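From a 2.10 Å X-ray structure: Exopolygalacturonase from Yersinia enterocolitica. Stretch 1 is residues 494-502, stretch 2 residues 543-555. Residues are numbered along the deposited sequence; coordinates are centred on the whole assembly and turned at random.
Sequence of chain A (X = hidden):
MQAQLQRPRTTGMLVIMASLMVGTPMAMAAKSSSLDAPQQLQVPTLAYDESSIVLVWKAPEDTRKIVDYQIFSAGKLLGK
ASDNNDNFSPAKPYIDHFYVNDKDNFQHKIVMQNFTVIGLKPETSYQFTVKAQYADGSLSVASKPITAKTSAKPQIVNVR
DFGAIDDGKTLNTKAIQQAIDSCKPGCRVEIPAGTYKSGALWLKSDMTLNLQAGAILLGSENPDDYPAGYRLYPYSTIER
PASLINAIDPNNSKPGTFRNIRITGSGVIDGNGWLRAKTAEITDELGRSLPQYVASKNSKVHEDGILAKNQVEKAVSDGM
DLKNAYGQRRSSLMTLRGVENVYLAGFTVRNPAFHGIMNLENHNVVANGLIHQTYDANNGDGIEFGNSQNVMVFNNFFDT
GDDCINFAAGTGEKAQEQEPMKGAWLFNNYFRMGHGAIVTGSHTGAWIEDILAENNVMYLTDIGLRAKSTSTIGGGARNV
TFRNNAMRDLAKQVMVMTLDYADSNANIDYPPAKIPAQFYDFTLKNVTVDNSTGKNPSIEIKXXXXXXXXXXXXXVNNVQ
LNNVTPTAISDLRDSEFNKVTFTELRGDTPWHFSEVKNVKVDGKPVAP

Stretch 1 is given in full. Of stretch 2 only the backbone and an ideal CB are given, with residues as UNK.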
ATOM      1  N   VAL A 494      -2.607 -18.072   2.026  1.00 33.83           N
ATOM      2  CA  VAL A 494      -3.696 -17.298   1.441  1.00 33.88           C
ATOM      3  C   VAL A 494      -4.194 -16.205   2.403  1.00 34.75           C
ATOM      4  O   VAL A 494      -4.276 -15.026   2.042  1.00 34.38           O
ATOM      5  CB  VAL A 494      -4.878 -18.229   1.024  1.00 33.61           C
ATOM      6  CG1 VAL A 494      -6.045 -17.435   0.529  1.00 32.69           C
ATOM      7  CG2 VAL A 494      -4.434 -19.276  -0.015  1.00 32.78           C
ATOM      8  N   MET A 495      -4.560 -16.615   3.611  1.00 36.18           N
ATOM      9  CA  MET A 495      -5.003 -15.689   4.640  1.00 38.25           C
ATOM     10  C   MET A 495      -4.459 -16.124   5.995  1.00 39.02           C
ATOM     11  O   MET A 495      -4.434 -17.312   6.312  1.00 39.15           O
ATOM     12  CB  MET A 495      -6.533 -15.568   4.667  1.00 38.06           C
ATOM     13  CG  MET A 495      -7.065 -14.600   5.712  1.00 38.38           C
ATOM     14  SD  MET A 495      -8.833 -14.297   5.604  1.00 41.00           S
ATOM     15  CE  MET A 495      -9.505 -15.819   6.293  1.00 42.07           C
ATOM     16  N   VAL A 496      -3.993 -15.152   6.771  1.00 40.61           N
ATOM     17  CA  VAL A 496      -3.622 -15.381   8.176  1.00 42.32           C
ATOM     18  C   VAL A 496      -4.263 -14.330   9.079  1.00 43.32           C
ATOM     19  O   VAL A 496      -4.407 -13.165   8.710  1.00 43.25           O
ATOM     20  CB  VAL A 496      -2.089 -15.418   8.415  1.00 42.06           C
ATOM     21  CG1 VAL A 496      -1.775 -16.020   9.777  1.00 41.67           C
ATOM     22  CG2 VAL A 496      -1.403 -16.223   7.353  1.00 42.80           C
ATOM     23  N   MET A 497      -4.694 -14.788  10.248  1.00 45.33           N
ATOM     24  CA  MET A 497      -5.241 -13.960  11.304  1.00 46.80           C
ATOM     25  C   MET A 497      -4.662 -14.529  12.597  1.00 48.85           C
ATOM     26  O   MET A 497      -5.202 -15.488  13.148  1.00 48.97           O
ATOM     27  CB  MET A 497      -6.760 -14.066  11.336  1.00 46.41           C
ATOM     28  CG  MET A 497      -7.472 -13.755  10.034  1.00 46.27           C
ATOM     29  SD  MET A 497      -9.265 -13.761  10.261  1.00 46.07           S
ATOM     30  CE  MET A 497      -9.511 -12.350  11.316  1.00 44.29           C
ATOM     31  N   THR A 498      -3.539 -13.983  13.054  1.00 51.33           N
ATOM     32  CA  THR A 498      -2.939 -14.427  14.313  1.00 53.94           C
ATOM     33  C   THR A 498      -3.147 -13.399  15.408  1.00 55.94           C
ATOM     34  O   THR A 498      -3.126 -12.194  15.146  1.00 55.73           O
ATOM     35  CB  THR A 498      -1.446 -14.777  14.189  1.00 53.45           C
ATOM     36  OG1 THR A 498      -0.807 -13.891  13.261  1.00 54.78           O
ATOM     37  CG2 THR A 498      -1.280 -16.199  13.705  1.00 54.00           C
ATOM     38  N   LEU A 499      -3.381 -13.901  16.623  1.00 59.15           N
ATOM     39  CA  LEU A 499      -3.601 -13.085  17.826  1.00 62.35           C
ATOM     40  C   LEU A 499      -2.814 -13.720  18.967  1.00 64.58           C
ATOM     41  O   LEU A 499      -3.207 -14.763  19.509  1.00 65.07           O
ATOM     42  CB  LEU A 499      -5.091 -13.032  18.178  1.00 62.05           C
ATOM     43  CG  LEU A 499      -5.736 -11.747  18.705  1.00 62.96           C
ATOM     44  CD1 LEU A 499      -7.235 -11.967  18.877  1.00 63.13           C
ATOM     45  CD2 LEU A 499      -5.107 -11.249  20.005  1.00 63.08           C
ATOM     46  N   ASP A 500      -1.697 -13.097  19.327  1.00 67.36           N
ATOM     47  CA  ASP A 500      -0.776 -13.699  20.288  1.00 70.25           C
ATOM     48  C   ASP A 500      -0.834 -13.037  21.702  1.00 71.85           C
ATOM     49  O   ASP A 500      -0.137 -12.046  21.961  1.00 72.03           O
ATOM     50  CB  ASP A 500       0.661 -13.742  19.699  1.00 70.12           C
ATOM     51  CG  ASP A 500       0.705 -14.199  18.212  1.00 70.88           C
ATOM     52  OD1 ASP A 500      -0.192 -13.823  17.425  1.00 70.72           O
ATOM     53  OD2 ASP A 500       1.655 -14.921  17.816  1.00 70.99           O
ATOM     54  N   TYR A 501      -1.685 -13.598  22.587  1.00 73.89           N
ATOM     55  CA  TYR A 501      -1.876 -13.162  23.999  1.00 75.64           C
ATOM     56  C   TYR A 501      -0.671 -13.304  24.905  1.00 77.04           C
ATOM     57  O   TYR A 501      -0.054 -14.353  24.938  1.00 77.35           O
ATOM     58  CB  TYR A 501      -3.049 -13.890  24.679  1.00 75.85           C
ATOM     59  CG  TYR A 501      -3.129 -13.733  26.228  1.00 76.34           C
ATOM     60  CD1 TYR A 501      -3.686 -12.608  26.805  1.00 76.76           C
ATOM     61  CD2 TYR A 501      -2.672 -14.716  27.087  1.00 76.56           C
ATOM     62  CE1 TYR A 501      -3.758 -12.450  28.164  1.00 76.75           C
ATOM     63  CE2 TYR A 501      -2.756 -14.566  28.450  1.00 76.67           C
ATOM     64  CZ  TYR A 501      -3.306 -13.425  28.985  1.00 76.54           C
ATOM     65  OH  TYR A 501      -3.408 -13.256  30.341  1.00 76.07           O
ATOM     66  N   ALA A 502      -0.370 -12.266  25.681  1.00 20.00           N
ATOM     67  CA  ALA A 502       0.947 -12.130  26.317  1.00 20.00           C
ATOM     68  C   ALA A 502       0.970 -12.517  27.788  1.00 20.00           C
ATOM     69  O   ALA A 502       0.494 -13.573  28.183  1.00 20.00           O
ATOM     70  CB  ALA A 502       1.452 -10.749  26.171  1.00 20.00           C
ATOM     71  N   UNK A 543      -5.745 -17.651  17.756  1.00 55.39           N
ATOM     72  CA  UNK A 543      -5.847 -16.665  18.824  1.00 58.07           C
ATOM     73  C   UNK A 543      -5.174 -17.166  20.084  1.00 60.02           C
ATOM     74  O   UNK A 543      -4.031 -17.635  20.045  1.00 60.11           O
ATOM     75  CB  UNK A 543      -7.312 -16.326  19.108  1.00 58.07           C
ATOM     76  N   UNK A 544      -5.895 -17.050  21.201  1.00 62.08           N
ATOM     77  CA  UNK A 544      -5.532 -17.677  22.479  1.00 63.98           C
ATOM     78  C   UNK A 544      -6.807 -17.817  23.319  1.00 64.74           C
ATOM     79  O   UNK A 544      -7.060 -16.989  24.199  1.00 64.91           O
ATOM     80  CB  UNK A 544      -4.472 -16.860  23.220  1.00 63.98           C
ATOM     81  N   UNK A 545      -7.618 -18.844  23.024  1.00 65.78           N
ATOM     82  CA  UNK A 545      -8.954 -19.002  23.650  1.00 66.44           C
ATOM     83  C   UNK A 545      -8.866 -19.313  25.156  1.00 66.93           C
ATOM     84  O   UNK A 545      -9.744 -18.906  25.932  1.00 67.17           O
ATOM     85  CB  UNK A 545      -9.729 -20.119  22.947  1.00 66.44           C
ATOM     86  N   UNK A 546      -7.794 -20.001  25.562  1.00 67.22           N
ATOM     87  CA  UNK A 546      -7.463 -20.152  26.980  1.00 67.44           C
ATOM     88  C   UNK A 546      -7.563 -18.791  27.681  1.00 67.46           C
ATOM     89  O   UNK A 546      -8.132 -18.681  28.773  1.00 67.72           O
ATOM     90  CB  UNK A 546      -6.062 -20.744  27.149  1.00 67.44           C
ATOM     91  N   UNK A 547      -7.041 -17.761  27.015  1.00 66.91           N
ATOM     92  CA  UNK A 547      -6.966 -16.415  27.569  1.00 66.40           C
ATOM     93  C   UNK A 547      -7.989 -15.445  26.955  1.00 65.87           C
ATOM     94  O   UNK A 547      -7.736 -14.238  26.817  1.00 65.66           O
ATOM     95  CB  UNK A 547      -5.553 -15.863  27.368  1.00 66.40           C
ATOM     96  N   UNK A 548      -9.151 -16.004  26.609  1.00 65.14           N
ATOM     97  CA  UNK A 548     -10.307 -15.278  26.049  1.00 64.56           C
ATOM     98  C   UNK A 548     -10.054 -14.563  24.714  1.00 63.50           C
ATOM     99  O   UNK A 548     -10.956 -13.902  24.182  1.00 63.73           O
ATOM    100  CB  UNK A 548     -10.782 -14.242  27.070  1.00 64.56           C
ATOM    101  N   UNK A 549      -8.845 -14.711  24.171  1.00 62.21           N
ATOM    102  CA  UNK A 549      -8.485 -14.119  22.876  1.00 60.79           C
ATOM    103  C   UNK A 549      -8.931 -14.997  21.701  1.00 59.75           C
ATOM    104  O   UNK A 549      -8.235 -15.948  21.318  1.00 59.56           O
ATOM    105  CB  UNK A 549      -6.974 -13.891  22.806  1.00 60.79           C
ATOM    106  N   UNK A 550     -10.105 -14.689  21.154  1.00 58.16           N
ATOM    107  CA  UNK A 550     -10.576 -15.354  19.945  1.00 56.94           C
ATOM    108  C   UNK A 550     -11.042 -14.383  18.858  1.00 55.52           C
ATOM    109  O   UNK A 550     -11.409 -13.235  19.133  1.00 54.85           O
ATOM    110  CB  UNK A 550     -11.720 -16.306  20.300  1.00 56.94           C
ATOM    111  N   UNK A 551     -11.000 -14.877  17.622  1.00 53.96           N
ATOM    112  CA  UNK A 551     -11.512 -14.178  16.452  1.00 52.50           C
ATOM    113  C   UNK A 551     -12.945 -14.612  16.237  1.00 51.20           C
ATOM    114  O   UNK A 551     -13.325 -15.728  16.581  1.00 51.12           O
ATOM    115  CB  UNK A 551     -10.659 -14.454  15.212  1.00 52.50           C
ATOM    116  N   UNK A 552     -13.748 -13.740  15.656  1.00 49.85           N
ATOM    117  CA  UNK A 552     -15.145 -14.062  15.460  1.00 49.02           C
ATOM    118  C   UNK A 552     -15.645 -13.393  14.192  1.00 47.62           C
ATOM    119  O   UNK A 552     -15.002 -12.488  13.681  1.00 47.63           O
ATOM    120  CB  UNK A 552     -15.980 -13.633  16.668  1.00 49.02           C
ATOM    121  N   UNK A 553     -16.781 -13.858  13.682  1.00 46.31           N
ATOM    122  CA  UNK A 553     -17.449 -13.242  12.529  1.00 45.18           C
ATOM    123  C   UNK A 553     -16.621 -13.216  11.232  1.00 44.19           C
ATOM    124  O   UNK A 553     -16.537 -12.192  10.561  1.00 43.91           O
ATOM    125  CB  UNK A 553     -17.838 -11.808  12.892  1.00 45.18           C
ATOM    126  N   UNK A 554     -16.017 -14.356  10.899  1.00 43.19           N
ATOM    127  CA  UNK A 554     -15.348 -14.554   9.612  1.00 42.77           C
ATOM    128  C   UNK A 554     -16.324 -15.186   8.600  1.00 42.45           C
ATOM    129  O   UNK A 554     -16.765 -16.319   8.775  1.00 41.71           O
ATOM    130  CB  UNK A 554     -14.108 -15.434   9.784  1.00 42.77           C
ATOM    131  N   UNK A 555     -16.655 -14.435   7.550  1.00 42.39           N
ATOM    132  CA  UNK A 555     -17.559 -14.897   6.481  1.00 42.24           C
ATOM    133  C   UNK A 555     -16.769 -15.226   5.210  1.00 41.89           C
ATOM    134  O   UNK A 555     -16.238 -14.327   4.554  1.00 41.82           O
ATOM    135  CB  UNK A 555     -18.620 -13.837   6.180  1.00 42.24           C
TER

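Position 543 has phi/psi of -118/-131, a combination that residues with a CB rarely adopt. Its ideal CB would lie 2.4 Å from the O of 549, a clash, so the backbone alone argues for glycine. Gly 543 it is, and the CA of Gly 543 lies 3.3 Å from Leu 499 O in a CA-H...O contact.

At 544 the CB points toward stretch 1, and the ideal CB of 544 is 3.6 Å from Tyr 501 CB. Asp, Asn or Ser would suit a site beside a tyrosine ring edge. The residue is Asp 544; the OD2 of Asp 544 approaches Tyr 501 CB at 3.4 Å and lies near the ring plane, where the polarised ring hydrogens are.

Positions 545 and 546 carry the turn with nothing of stretch 1 within reach of their CB atoms, so many small or polar residues would serve. They are Thr 545 and Ala 546.

The CB of 547 points toward stretch 1, and the ideal CB of 547 is 3.1 Å from Tyr 501 CD2. The close ring suits a short side chain whose CB can rest against it, such as Asn, Asp, Ser or Ala. It is Asn 547, and the CB of Asn 547 sits over the ring face, 3.3 Å from the centroid of the Tyr 501 ring, a CH-pi contact.

At 548 phi is positive (61/3), which favours Gly, Asn or Asp, although others can be accommodated. Stretch 1 offers no partner, and Lys 548 leads its end away.

Position 549 points toward stretch 1, its ideal CB 4.3 Å from both Leu 499 CD2 and Tyr 501 CB, so a small apolar side chain fits. The CB of Ala 549 is 4.2 Å from Leu 499 CD2.

The CB of 550 points away from an extended backbone (-130/156), so almost any residue, large or polar included, would serve; it is Trp 550.

At 551 the CB points toward stretch 1, and the ideal CB of 551 is 4.6 Å from Met 497 CE; His, Phe, Leu or Met would suit. His 551 has Met 497 CB over one ring face, and the CE1 of His 551 is 3.4 Å from Leu 499 CB.

Position 552, extended and pointing away, is equally tolerant; at 553 the positive phi (61/47) would favour Gly or Asn. Arg 552 and Leu 553 occupy the pair.

At 554 the CB again points toward stretch 1, and Val or Ile suits the extended backbone. The CG2 of Val 554 is 4.0 Å from Met 497 SD, and the CG1 of Val 554 is 4.4 Å from Met 495 CE.

Position 555 is out of reach and tolerant; it is His 555.

Stretch 2 543-555: GDTANKAWHRLVH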
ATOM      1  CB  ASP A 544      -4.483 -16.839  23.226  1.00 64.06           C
ATOM      2  CG  ASP A 544      -3.578 -17.687  24.119  1.00 66.18           C
ATOM      3  OD1 ASP A 544      -3.978 -18.814  24.501  1.00 66.96           O
ATOM      4  OD2 ASP A 544      -2.456 -17.223  24.437  1.00 68.12           O
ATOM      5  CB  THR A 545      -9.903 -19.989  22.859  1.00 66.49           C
ATOM      6  OG1 THR A 545     -10.630 -19.265  21.850  1.00 66.27           O
ATOM      7  CG2 THR A 545     -10.924 -20.684  23.776  1.00 66.44           C
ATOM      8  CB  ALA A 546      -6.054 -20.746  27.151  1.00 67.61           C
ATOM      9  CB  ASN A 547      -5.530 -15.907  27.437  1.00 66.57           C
ATOM     10  CG  ASN A 547      -4.511 -16.911  27.970  1.00 67.23           C
ATOM     11  OD1 ASN A 547      -3.623 -17.362  27.242  1.00 67.35           O
ATOM     12  ND2 ASN A 547      -4.653 -17.281  29.246  1.00 68.18           N
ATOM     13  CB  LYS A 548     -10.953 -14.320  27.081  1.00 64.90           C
ATOM     14  CG  LYS A 548     -11.764 -15.000  28.200  1.00 65.66           C
ATOM     15  CD  LYS A 548     -12.885 -14.082  28.709  1.00 67.03           C
ATOM     16  CE  LYS A 548     -13.377 -14.489  30.092  1.00 68.17           C
ATOM     17  NZ  LYS A 548     -12.359 -14.234  31.168  1.00 68.30           N
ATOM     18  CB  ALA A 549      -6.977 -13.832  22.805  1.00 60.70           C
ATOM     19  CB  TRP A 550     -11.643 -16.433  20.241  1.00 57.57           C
ATOM     20  CG  TRP A 550     -12.821 -15.963  21.057  1.00 58.43           C
ATOM     21  CD1 TRP A 550     -13.884 -15.206  20.623  1.00 59.12           C
ATOM     22  CD2 TRP A 550     -13.059 -16.231  22.445  1.00 58.90           C
ATOM     23  NE1 TRP A 550     -14.760 -14.975  21.666  1.00 59.04           N
ATOM     24  CE2 TRP A 550     -14.282 -15.594  22.793  1.00 58.99           C
ATOM     25  CE3 TRP A 550     -12.349 -16.933  23.437  1.00 58.65           C
ATOM     26  CZ2 TRP A 550     -14.816 -15.647  24.090  1.00 58.54           C
ATOM     27  CZ3 TRP A 550     -12.879 -16.988  24.728  1.00 59.00           C
ATOM     28  CH2 TRP A 550     -14.105 -16.344  25.041  1.00 58.93           C
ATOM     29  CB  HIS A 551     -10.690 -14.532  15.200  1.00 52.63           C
ATOM     30  CG  HIS A 551      -9.211 -14.570  15.434  1.00 52.74           C
ATOM     31  ND1 HIS A 551      -8.413 -13.452  15.337  1.00 53.12           N
ATOM     32  CD2 HIS A 551      -8.389 -15.590  15.777  1.00 51.90           C
ATOM     33  CE1 HIS A 551      -7.161 -13.782  15.597  1.00 52.58           C
ATOM     34  NE2 HIS A 551      -7.119 -15.073  15.867  1.00 52.02           N
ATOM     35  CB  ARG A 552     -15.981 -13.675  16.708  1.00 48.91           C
ATOM     36  CG  ARG A 552     -16.233 -12.188  16.872  1.00 49.22           C
ATOM     37  CD  ARG A 552     -16.744 -11.799  18.264  1.00 50.18           C
ATOM     38  NE  ARG A 552     -17.073 -10.369  18.278  1.00 53.52           N
ATOM     39  CZ  ARG A 552     -18.284  -9.870  18.024  1.00 54.95           C
ATOM     40  NH1 ARG A 552     -19.313 -10.688  17.780  1.00 54.50           N
ATOM     41  NH2 ARG A 552     -18.475  -8.552  18.029  1.00 55.24           N
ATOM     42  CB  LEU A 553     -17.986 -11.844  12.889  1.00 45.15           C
ATOM     43  CG  LEU A 553     -19.104 -11.805  13.946  1.00 45.55           C
ATOM     44  CD1 LEU A 553     -19.326 -10.390  14.411  1.00 43.52           C
ATOM     45  CD2 LEU A 553     -20.419 -12.434  13.412  1.00 44.83           C
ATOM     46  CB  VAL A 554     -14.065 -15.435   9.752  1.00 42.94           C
ATOM     47  CG1 VAL A 554     -13.420 -15.687   8.399  1.00 42.56           C
ATOM     48  CG2 VAL A 554     -13.057 -14.801  10.702  1.00 42.54           C
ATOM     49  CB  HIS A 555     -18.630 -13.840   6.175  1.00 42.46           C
ATOM     50  CG  HIS A 555     -19.075 -13.063   7.376  1.00 44.26           C
ATOM     51  ND1 HIS A 555     -19.867 -13.608   8.368  1.00 44.95           N
ATOM     52  CD2 HIS A 555     -18.821 -11.787   7.757  1.00 44.49           C
ATOM     53  CE1 HIS A 555     -20.086 -12.697   9.301  1.00 45.22           C
ATOM     54  NE2 HIS A 555     -19.466 -11.584   8.953  1.00 45.12           N
TER
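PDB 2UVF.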